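Long-range contacts in FrnE protein (Deinococcus radiodurans, PDB 5CO3), which probably works as a cytoplasmic disulfide oxidoreductase of the DsbA-like thioredoxin family, making or rearranging disulfide bonds in other proteins: residues E10-S18 / L215-H223; G28-F39 / A205-S216. One frame throughout, in Å; residues are numbered along the deposited sequence.

Contact 1 of 2, residues E10-S18 / L215-H223; sequences EKIRVDIWS and LSQVWAEQH
Ile12 and Val14, at the start of central strand 12-18, make a mainly apolar strand-on-helix contact with Leu215, Val218 and Trp219 on the C-terminal helix 208-222. The two short segments run roughly antiparallel, their axes 144° apart and 9.8 Å from each other at the closest point. Ile12 has the largest share of the interface and uses each of its branches. With CG1 anti to the carbonyl carbon (chi1 -67°), its CD1 runs on to the edge of the Trp219 indole, near the ring plane and 3.7 Å from CE3. Partway along the same branch, Ile12 CG1 lies 4.1 Å from Val218 CG1, while Ile12 CG2 comes within 4.3 Å of Leu215 CD2. In the thioredoxin fold this strand opens the N-terminal beta-alpha-beta unit and the helix closes the C-terminal beta-beta-alpha unit, so the contact joins the two halves of the domain. Cut back to an alanine, Ile12 would probably leave a gap between Val218 and the indole edge, with less to hold the ring in its present rotation. Two residues further along the strand, Val14 CG2 meets Leu215 CD2 at 4.0 Å. Where the helix ends, His223 ND1 donates to Trp219 O (2.9 Å) in the carbonyl plane, on a lone pair, and the imidazole CE1 sits above one face of the indole, toward its rim.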
loop_
_atom_site.group_PDB
_atom_site.type_symbol
_atom_site.label_atom_id
_atom_site.label_comp_id
_atom_site.label_asym_id
_atom_site.label_seq_id
_atom_site.Cartn_x
_atom_site.Cartn_y
_atom_site.Cartn_z
ATOM N N GLU A 10 6.921 4.557 -22.609
ATOM C CA GLU A 10 5.481 4.418 -22.800
ATOM C C GLU A 10 4.811 3.755 -21.602
ATOM O O GLU A 10 3.790 3.079 -21.746
ATOM C CB GLU A 10 5.186 3.616 -24.068
ATOM C CG GLU A 10 5.128 4.451 -25.330
ATOM C CD GLU A 10 3.710 4.820 -25.715
ATOM O OE1 GLU A 10 2.879 3.904 -25.904
ATOM O OE2 GLU A 10 3.428 6.028 -25.828
ATOM N N LYS A 11 5.387 3.948 -20.423
ATOM C CA LYS A 11 4.822 3.387 -19.204
ATOM C C LYS A 11 4.508 4.473 -18.184
ATOM O O LYS A 11 5.130 5.535 -18.174
ATOM C CB LYS A 11 5.775 2.357 -18.599
ATOM C CG LYS A 11 5.792 1.037 -19.344
ATOM C CD LYS A 11 5.280 -0.086 -18.464
ATOM C CE LYS A 11 4.510 -1.119 -19.267
ATOM N NZ LYS A 11 4.152 -2.297 -18.433
ATOM N N ILE A 12 3.520 4.198 -17.340
ATOM C CA ILE A 12 3.195 5.069 -16.223
ATOM C C ILE A 12 3.541 4.361 -14.924
ATOM O O ILE A 12 3.035 3.277 -14.661
ATOM C CB ILE A 12 1.709 5.445 -16.207
ATOM C CG1 ILE A 12 1.364 6.325 -17.404
ATOM C CG2 ILE A 12 1.355 6.160 -14.916
ATOM C CD1 ILE A 12 -0.117 6.499 -17.571
ATOM N N ARG A 13 4.408 4.963 -14.121
ATOM C CA ARG A 13 4.763 4.378 -12.839
ATOM C C ARG A 13 3.883 4.944 -11.736
ATOM O O ARG A 13 3.711 6.155 -11.621
ATOM C CB ARG A 13 6.238 4.619 -12.514
ATOM C CG ARG A 13 6.607 4.260 -11.082
ATOM C CD ARG A 13 8.071 3.889 -10.989
ATOM N NE ARG A 13 8.741 4.529 -9.861
ATOM C CZ ARG A 13 9.156 5.793 -9.855
ATOM N NH1 ARG A 13 8.946 6.571 -10.910
ATOM N NH2 ARG A 13 9.756 6.287 -8.781
ATOM N N VAL A 14 3.314 4.057 -10.932
ATOM C CA VAL A 14 2.582 4.473 -9.750
ATOM C C VAL A 14 3.279 3.909 -8.534
ATOM O O VAL A 14 3.350 2.692 -8.370
ATOM C CB VAL A 14 1.123 4.002 -9.771
ATOM C CG1 VAL A 14 0.399 4.443 -8.514
ATOM C CG2 VAL A 14 0.413 4.543 -11.024
ATOM N N ASP A 15 3.804 4.799 -7.698
ATOM C CA ASP A 15 4.411 4.407 -6.427
ATOM C C ASP A 15 3.437 4.603 -5.286
ATOM O O ASP A 15 2.896 5.694 -5.110
ATOM C CB ASP A 15 5.682 5.220 -6.182
ATOM C CG ASP A 15 6.739 4.926 -7.195
ATOM O OD1 ASP A 15 7.374 3.862 -7.066
ATOM O OD2 ASP A 15 6.913 5.733 -8.141
ATOM N N ILE A 16 3.201 3.552 -4.507
ATOM C CA ILE A 16 2.236 3.654 -3.424
ATOM C C ILE A 16 2.866 3.300 -2.090
ATOM O O ILE A 16 3.361 2.184 -1.895
ATOM C CB ILE A 16 1.012 2.752 -3.656
ATOM C CG1 ILE A 16 0.489 2.916 -5.087
ATOM C CG2 ILE A 16 -0.083 3.083 -2.649
ATOM C CD1 ILE A 16 -0.665 2.003 -5.412
ATOM N N TRP A 17 2.845 4.258 -1.174
ATOM C CA TRP A 17 3.270 3.991 0.199
ATOM C C TRP A 17 2.064 3.568 1.023
ATOM O O TRP A 17 0.987 4.155 0.932
ATOM C CB TRP A 17 3.950 5.215 0.806
ATOM C CG TRP A 17 5.421 5.288 0.487
ATOM C CD1 TRP A 17 6.450 4.830 1.258
ATOM C CD2 TRP A 17 6.018 5.838 -0.693
ATOM N NE1 TRP A 17 7.653 5.067 0.638
ATOM C CE2 TRP A 17 7.416 5.690 -0.562
ATOM C CE3 TRP A 17 5.508 6.448 -1.842
ATOM C CZ2 TRP A 17 8.307 6.122 -1.542
ATOM C CZ3 TRP A 17 6.398 6.886 -2.814
ATOM C CH2 TRP A 17 7.781 6.718 -2.656
ATOM N N SER A 18 2.248 2.531 1.834
ATOM C CA SER A 18 1.119 1.918 2.496
ATOM C C SER A 18 1.612 1.160 3.726
ATOM O O SER A 18 2.751 0.701 3.740
ATOM C CB SER A 18 0.405 0.978 1.536
ATOM O OG SER A 18 -0.674 0.337 2.164
ATOM N N LEU A 215 -4.230 9.360 -13.494
ATOM C CA LEU A 215 -3.724 8.454 -14.523
ATOM C C LEU A 215 -3.883 9.072 -15.909
ATOM O O LEU A 215 -2.934 9.101 -16.704
ATOM C CB LEU A 215 -4.458 7.116 -14.458
ATOM C CG LEU A 215 -4.119 6.214 -13.264
ATOM C CD1 LEU A 215 -5.084 5.054 -13.216
ATOM C CD2 LEU A 215 -2.673 5.727 -13.362
ATOM N N SER A 216 -5.086 9.583 -16.172
ATOM C CA SER A 216 -5.439 10.172 -17.457
ATOM C C SER A 216 -4.628 11.425 -17.749
ATOM O O SER A 216 -4.225 11.658 -18.890
ATOM C CB SER A 216 -6.933 10.520 -17.501
ATOM O OG SER A 216 -7.734 9.394 -17.195
ATOM N N GLN A 217 -4.407 12.243 -16.725
ATOM C CA GLN A 217 -3.634 13.463 -16.906
ATOM C C GLN A 217 -2.190 13.112 -17.240
ATOM O O GLN A 217 -1.589 13.703 -18.132
ATOM C CB GLN A 217 -3.692 14.345 -15.657
ATOM C CG GLN A 217 -2.770 15.557 -15.720
ATOM C CD GLN A 217 -2.997 16.537 -14.583
ATOM O OE1 GLN A 217 -4.044 16.525 -13.932
ATOM N NE2 GLN A 217 -2.014 17.397 -14.342
ATOM N N VAL A 218 -1.640 12.136 -16.527
ATOM C CA VAL A 218 -0.256 11.747 -16.754
ATOM C C VAL A 218 -0.072 11.166 -18.149
ATOM O O VAL A 218 0.865 11.539 -18.851
ATOM C CB VAL A 218 0.229 10.736 -15.703
ATOM C CG1 VAL A 218 1.586 10.170 -16.095
ATOM C CG2 VAL A 218 0.295 11.399 -14.346
ATOM N N TRP A 219 -0.973 10.278 -18.566
ATOM C CA TRP A 219 -0.901 9.722 -19.923
ATOM C C TRP A 219 -0.957 10.826 -20.980
ATOM O O TRP A 219 -0.195 10.818 -21.955
ATOM C CB TRP A 219 -2.031 8.720 -20.168
ATOM C CG TRP A 219 -1.966 8.108 -21.529
ATOM C CD1 TRP A 219 -2.636 8.519 -22.647
ATOM C CD2 TRP A 219 -1.172 6.986 -21.929
ATOM N NE1 TRP A 219 -2.313 7.718 -23.711
ATOM C CE2 TRP A 219 -1.412 6.772 -23.301
ATOM C CE3 TRP A 219 -0.283 6.139 -21.260
ATOM C CZ2 TRP A 219 -0.801 5.747 -24.016
ATOM C CZ3 TRP A 219 0.327 5.121 -21.969
ATOM C CH2 TRP A 219 0.063 4.931 -23.334
ATOM N N ALA A 220 -1.861 11.774 -20.773
ATOM C CA ALA A 220 -2.039 12.883 -21.700
ATOM C C ALA A 220 -0.753 13.687 -21.838
ATOM O O ALA A 220 -0.360 14.064 -22.942
ATOM C CB ALA A 220 -3.170 13.771 -21.241
ATOM N N GLU A 221 -0.092 13.937 -20.713
ATOM C CA GLU A 221 1.136 14.721 -20.723
ATOM C C GLU A 221 2.278 13.979 -21.410
ATOM O O GLU A 221 3.166 14.595 -21.995
ATOM C CB GLU A 221 1.534 15.106 -19.304
ATOM C CG GLU A 221 0.563 16.069 -18.660
ATOM C CD GLU A 221 1.021 16.527 -17.294
ATOM O OE1 GLU A 221 2.199 16.296 -16.949
ATOM O OE2 GLU A 221 0.201 17.121 -16.565
ATOM N N GLN A 222 2.246 12.654 -21.352
ATOM C CA GLN A 222 3.296 11.858 -21.969
ATOM C C GLN A 222 2.992 11.583 -23.437
ATOM O O GLN A 222 3.861 11.137 -24.188
ATOM C CB GLN A 222 3.484 10.552 -21.196
ATOM C CG GLN A 222 3.869 10.789 -19.746
ATOM C CD GLN A 222 4.245 9.518 -19.021
ATOM O OE1 GLN A 222 4.080 8.416 -19.547
ATOM N NE2 GLN A 222 4.762 9.663 -17.804
ATOM N N HIS A 223 1.756 11.869 -23.843
ATOM C CA HIS A 223 1.337 11.684 -25.228
ATOM C C HIS A 223 0.611 12.900 -25.775
ATOM O O HIS A 223 -0.558 12.804 -26.147
ATOM C CB HIS A 223 0.431 10.461 -25.351
ATOM C CG HIS A 223 1.066 9.193 -24.880
ATOM N ND1 HIS A 223 1.390 8.969 -23.559
ATOM C CD2 HIS A 223 1.441 8.082 -25.553
ATOM C CE1 HIS A 223 1.939 7.774 -23.440
ATOM N NE2 HIS A 223 1.982 7.214 -24.634
#

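Contact 2 of 2, residues G28-F39 / A205-S216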
loop_
_atom_site.group_PDB
_atom_site.type_symbol
_atom_site.label_atom_id
_atom_site.label_comp_id
_atom_site.label_asym_id
_atom_site.label_seq_id
_atom_site.Cartn_x
_atom_site.Cartn_y
_atom_site.Cartn_z
ATOM N N GLY A 28 -8.040 2.153 -0.062
ATOM C CA GLY A 28 -7.368 2.860 -1.140
ATOM C C GLY A 28 -6.889 1.946 -2.250
ATOM O O GLY A 28 -6.858 2.329 -3.430
ATOM N N LYS A 29 -6.491 0.732 -1.874
ATOM C CA LYS A 29 -6.062 -0.245 -2.859
ATOM C C LYS A 29 -7.241 -0.616 -3.758
ATOM O O LYS A 29 -7.089 -0.708 -4.985
ATOM C CB LYS A 29 -5.481 -1.486 -2.178
ATOM C CG LYS A 29 -4.921 -2.558 -3.128
ATOM C CD LYS A 29 -4.270 -3.707 -2.331
ATOM C CE LYS A 29 -3.424 -4.611 -3.212
ATOM N NZ LYS A 29 -4.254 -5.409 -4.163
ATOM N N ARG A 30 -8.410 -0.815 -3.158
ATOM C CA ARG A 30 -9.608 -1.124 -3.946
ATOM C C ARG A 30 -10.003 0.044 -4.851
ATOM O O ARG A 30 -10.344 -0.147 -6.029
ATOM C CB ARG A 30 -10.782 -1.502 -3.037
ATOM C CG ARG A 30 -10.669 -2.911 -2.425
ATOM C CD ARG A 30 -10.830 -3.994 -3.498
ATOM N NE ARG A 30 -10.269 -5.260 -3.037
ATOM C CZ ARG A 30 -10.967 -6.220 -2.434
ATOM N NH1 ARG A 30 -12.268 -6.079 -2.239
ATOM N NH2 ARG A 30 -10.361 -7.328 -2.025
ATOM N N ARG A 31 -9.955 1.259 -4.316
ATOM C CA ARG A 31 -10.349 2.424 -5.118
ATOM C C ARG A 31 -9.379 2.648 -6.264
ATOM O O ARG A 31 -9.804 3.000 -7.368
ATOM C CB ARG A 31 -10.448 3.677 -4.245
ATOM C CG ARG A 31 -11.575 3.574 -3.226
ATOM C CD ARG A 31 -11.703 4.798 -2.363
ATOM N NE ARG A 31 -12.860 4.682 -1.483
ATOM C CZ ARG A 31 -13.255 5.636 -0.646
ATOM N NH1 ARG A 31 -12.587 6.777 -0.577
ATOM N NH2 ARG A 31 -14.319 5.451 0.118
ATOM N N PHE A 32 -8.090 2.416 -6.024
ATOM C CA PHE A 32 -7.111 2.507 -7.096
ATOM C C PHE A 32 -7.362 1.422 -8.153
ATOM O O PHE A 32 -7.251 1.671 -9.358
ATOM C CB PHE A 32 -5.679 2.395 -6.558
ATOM C CG PHE A 32 -4.644 2.329 -7.654
ATOM C CD1 PHE A 32 -4.301 3.469 -8.363
ATOM C CD2 PHE A 32 -4.045 1.126 -7.996
ATOM C CE1 PHE A 32 -3.366 3.416 -9.392
ATOM C CE2 PHE A 32 -3.112 1.064 -9.018
ATOM C CZ PHE A 32 -2.770 2.213 -9.720
ATOM N N GLU A 33 -7.706 0.219 -7.696
ATOM C CA GLU A 33 -7.981 -0.887 -8.612
ATOM C C GLU A 33 -9.223 -0.586 -9.467
ATOM O O GLU A 33 -9.250 -0.913 -10.661
ATOM C CB GLU A 33 -8.118 -2.200 -7.828
ATOM C CG GLU A 33 -6.757 -2.774 -7.451
ATOM C CD GLU A 33 -6.810 -3.847 -6.381
ATOM O OE1 GLU A 33 -7.904 -4.124 -5.846
ATOM O OE2 GLU A 33 -5.736 -4.410 -6.069
ATOM N N SER A 34 -10.225 0.075 -8.886
ATOM C CA SER A 34 -11.395 0.529 -9.655
ATOM C C SER A 34 -10.983 1.539 -10.728
ATOM O O SER A 34 -11.438 1.466 -11.880
ATOM C CB SER A 34 -12.454 1.144 -8.728
ATOM O OG SER A 34 -13.586 1.639 -9.442
ATOM N N ALA A 35 -10.127 2.487 -10.358
ATOM C CA ALA A 35 -9.668 3.510 -11.302
ATOM C C ALA A 35 -8.905 2.882 -12.470
ATOM O O ALA A 35 -9.080 3.255 -13.635
ATOM C CB ALA A 35 -8.786 4.533 -10.584
ATOM N N LEU A 36 -8.047 1.926 -12.133
ATOM C CA LEU A 36 -7.207 1.225 -13.095
ATOM C C LEU A 36 -8.076 0.450 -14.090
ATOM O O LEU A 36 -7.840 0.468 -15.306
ATOM C CB LEU A 36 -6.244 0.297 -12.339
ATOM C CG LEU A 36 -5.087 -0.335 -13.110
ATOM C CD1 LEU A 36 -4.294 0.715 -13.881
ATOM C CD2 LEU A 36 -4.174 -1.089 -12.143
ATOM N N GLY A 37 -9.113 -0.194 -13.566
ATOM C CA GLY A 37 -10.088 -0.881 -14.395
ATOM C C GLY A 37 -10.774 0.019 -15.411
ATOM O O GLY A 37 -11.072 -0.420 -16.520
ATOM N N GLN A 38 -11.025 1.276 -15.049
ATOM C CA GLN A 38 -11.675 2.218 -15.976
ATOM C C GLN A 38 -10.687 2.926 -16.910
ATOM O O GLN A 38 -11.083 3.677 -17.805
ATOM C CB GLN A 38 -12.462 3.260 -15.185
ATOM C CG GLN A 38 -13.475 2.662 -14.233
ATOM C CD GLN A 38 -14.068 3.693 -13.297
ATOM O OE1 GLN A 38 -14.517 4.758 -13.734
ATOM N NE2 GLN A 38 -14.069 3.386 -11.994
ATOM N N PHE A 39 -9.400 2.689 -16.698
ATOM C CA PHE A 39 -8.355 3.396 -17.429
ATOM C C PHE A 39 -7.926 2.632 -18.683
ATOM O O PHE A 39 -7.370 1.533 -18.590
ATOM C CB PHE A 39 -7.161 3.628 -16.499
ATOM C CG PHE A 39 -6.021 4.362 -17.141
ATOM C CD1 PHE A 39 -6.225 5.581 -17.772
ATOM C CD2 PHE A 39 -4.736 3.845 -17.090
ATOM C CE1 PHE A 39 -5.169 6.263 -18.348
ATOM C CE2 PHE A 39 -3.676 4.521 -17.667
ATOM C CZ PHE A 39 -3.894 5.735 -18.299
ATOM N N ALA A 205 -6.888 7.812 0.716
ATOM C CA ALA A 205 -7.675 6.903 -0.108
ATOM C C ALA A 205 -8.754 7.651 -0.876
ATOM O O ALA A 205 -9.939 7.591 -0.533
ATOM C CB ALA A 205 -8.304 5.812 0.758
ATOM N N GLN A 206 -8.340 8.353 -1.925
ATOM C CA GLN A 206 -9.254 9.195 -2.680
ATOM C C GLN A 206 -10.146 8.401 -3.632
ATOM O O GLN A 206 -9.896 7.227 -3.914
ATOM C CB GLN A 206 -8.466 10.259 -3.452
ATOM C CG GLN A 206 -7.617 11.117 -2.542
ATOM C CD GLN A 206 -7.641 12.594 -2.891
ATOM O OE1 GLN A 206 -8.501 13.068 -3.643
ATOM N NE2 GLN A 206 -6.691 13.337 -2.338
ATOM N N ALA A 207 -11.190 9.066 -4.119
ATOM C CA ALA A 207 -12.167 8.450 -5.012
ATOM C C ALA A 207 -11.501 7.888 -6.261
ATOM O O ALA A 207 -10.487 8.420 -6.714
ATOM C CB ALA A 207 -13.247 9.471 -5.403
ATOM N N PRO A 208 -12.059 6.796 -6.809
ATOM C CA PRO A 208 -11.527 6.253 -8.058
ATOM C C PRO A 208 -11.473 7.326 -9.153
ATOM O O PRO A 208 -10.495 7.368 -9.892
ATOM C CB PRO A 208 -12.526 5.152 -8.424
ATOM C CG PRO A 208 -13.148 4.762 -7.148
ATOM C CD PRO A 208 -13.179 5.990 -6.288
ATOM N N GLU A 209 -12.491 8.184 -9.214
ATOM C CA GLU A 209 -12.552 9.246 -10.219
ATOM C C GLU A 209 -11.303 10.122 -10.172
ATOM O O GLU A 209 -10.765 10.496 -11.206
ATOM C CB GLU A 209 -13.809 10.108 -10.023
ATOM C CG GLU A 209 -15.124 9.391 -10.328
ATOM C CD GLU A 209 -15.615 8.497 -9.193
ATOM O OE1 GLU A 209 -14.988 8.481 -8.109
ATOM O OE2 GLU A 209 -16.637 7.806 -9.394
ATOM N N THR A 210 -10.855 10.440 -8.961
ATOM C CA THR A 210 -9.655 11.245 -8.744
ATOM C C THR A 210 -8.378 10.547 -9.227
ATOM O O THR A 210 -7.555 11.138 -9.931
ATOM C CB THR A 210 -9.502 11.595 -7.246
ATOM O OG1 THR A 210 -10.634 12.361 -6.820
ATOM C CG2 THR A 210 -8.240 12.398 -7.000
ATOM N N LEU A 211 -8.219 9.286 -8.845
ATOM C CA LEU A 211 -7.084 8.491 -9.299
ATOM C C LEU A 211 -7.129 8.238 -10.815
ATOM O O LEU A 211 -6.096 8.288 -11.481
ATOM C CB LEU A 211 -7.030 7.167 -8.522
ATOM C CG LEU A 211 -6.619 7.310 -7.054
ATOM C CD1 LEU A 211 -6.956 6.047 -6.278
ATOM C CD2 LEU A 211 -5.127 7.638 -6.951
ATOM N N LEU A 212 -8.321 7.993 -11.366
ATOM C CA LEU A 212 -8.477 7.862 -12.817
ATOM C C LEU A 212 -8.097 9.173 -13.523
ATOM O O LEU A 212 -7.473 9.165 -14.582
ATOM C CB LEU A 212 -9.915 7.466 -13.177
ATOM C CG LEU A 212 -10.289 7.392 -14.669
ATOM C CD1 LEU A 212 -9.419 6.380 -15.393
ATOM C CD2 LEU A 212 -11.759 7.038 -14.821
ATOM N N GLY A 213 -8.468 10.293 -12.915
ATOM C CA GLY A 213 -8.145 11.592 -13.467
ATOM C C GLY A 213 -6.647 11.811 -13.505
ATOM O O GLY A 213 -6.113 12.363 -14.459
ATOM N N ALA A 214 -5.963 11.378 -12.453
ATOM C CA ALA A 214 -4.513 11.507 -12.380
ATOM C C ALA A 214 -3.821 10.625 -13.420
ATOM O O ALA A 214 -2.929 11.080 -14.130
ATOM C CB ALA A 214 -4.025 11.157 -10.977
ATOM N N LEU A 215 -4.230 9.360 -13.494
ATOM C CA LEU A 215 -3.724 8.454 -14.523
ATOM C C LEU A 215 -3.883 9.072 -15.909
ATOM O O LEU A 215 -2.934 9.101 -16.704
ATOM C CB LEU A 215 -4.458 7.116 -14.458
ATOM C CG LEU A 215 -4.119 6.214 -13.264
ATOM C CD1 LEU A 215 -5.084 5.054 -13.216
ATOM C CD2 LEU A 215 -2.673 5.727 -13.362
ATOM N N SER A 216 -5.086 9.583 -16.172
ATOM C CA SER A 216 -5.439 10.172 -17.457
ATOM C C SER A 216 -4.628 11.425 -17.749
ATOM O O SER A 216 -4.225 11.658 -18.890
ATOM C CB SER A 216 -6.933 10.520 -17.501
ATOM O OG SER A 216 -7.734 9.394 -17.195
HETATM O O HOH W 1 -7.753 5.467 -2.982
#
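The Phe39 ring takes Leu215 on one face: CB of that leucine stands 3.9 Å from the ring centroid and only 4° off the normal, a CH-pi contact over the middle of the ring. The Phe32 ring is met at its edge by Leu211 CD1, a methyl that also lies 3.9 Å from Phe32 CB. At the Arg31 guanidinium, Ala205 O comes up to the edge near the plane and accepts a weak hydrogen bond from NH1 (2.8 Å); the NE of this arginine makes a salt bridge to Glu95, so the group is shared between a backbone carbonyl and a carboxylate. Phe39 follows the last turn of its helix, and CG anti to the backbone N (chi1 -179°) carries its ring over Leu215, while its CB touches Leu212 CD1 at 3.7 Å.

Between these flat groups the helices meet closely, their axes crossing at -52° with a closest approach of 7.9 Å. Pro208, in the first turn of its helix, enters as a knob among Arg31, Ser34, Ala35 and Gln38, its CB 3.6 Å from Arg31 O. The small Ala35 lets the backbones approach, its CB 3.4 Å from Pro208 O. At Gly28 the lack of a side chain leaves place for Ala205 CB, 3.6 Å from Gly28 CA, and one water donates to both Gly28 O and Gln206 O. Leu36 and Phe39 also touch strand 45-51, and Leu211 touches strand 193-196. Two helices lying side by side on one face of the central sheet are characteristic of the thioredoxin fold, in which the helix beginning at the CxxC pattern of Cys22 and Cys25, here 23-38, packs against the C-terminal helix.

Overall arrangement
Both contacts use helix 208-222, sharing Leu215 and Ser216, and their centres lie 11 Å apart. Contact 1 sets the later turns of that helix against the beginning of strand 12-18; contact 2 sets its first turns, and the loop leading into it, against helix 23-38, which follows the strand in the chain. Phe39 and Phe32 link them, reaching Ile12, Trp219 and Val14. Each contact is partly buried. Contact 1 has an apolar middle and an exposed, poorly ordered end at Glu10, whereas contact 2 buries nearly twice the surface and adds close backbone approach, a bridging water and a weak arginine-to-carbonyl hydrogen bond. Together they clamp strand and helix to one C-terminal element.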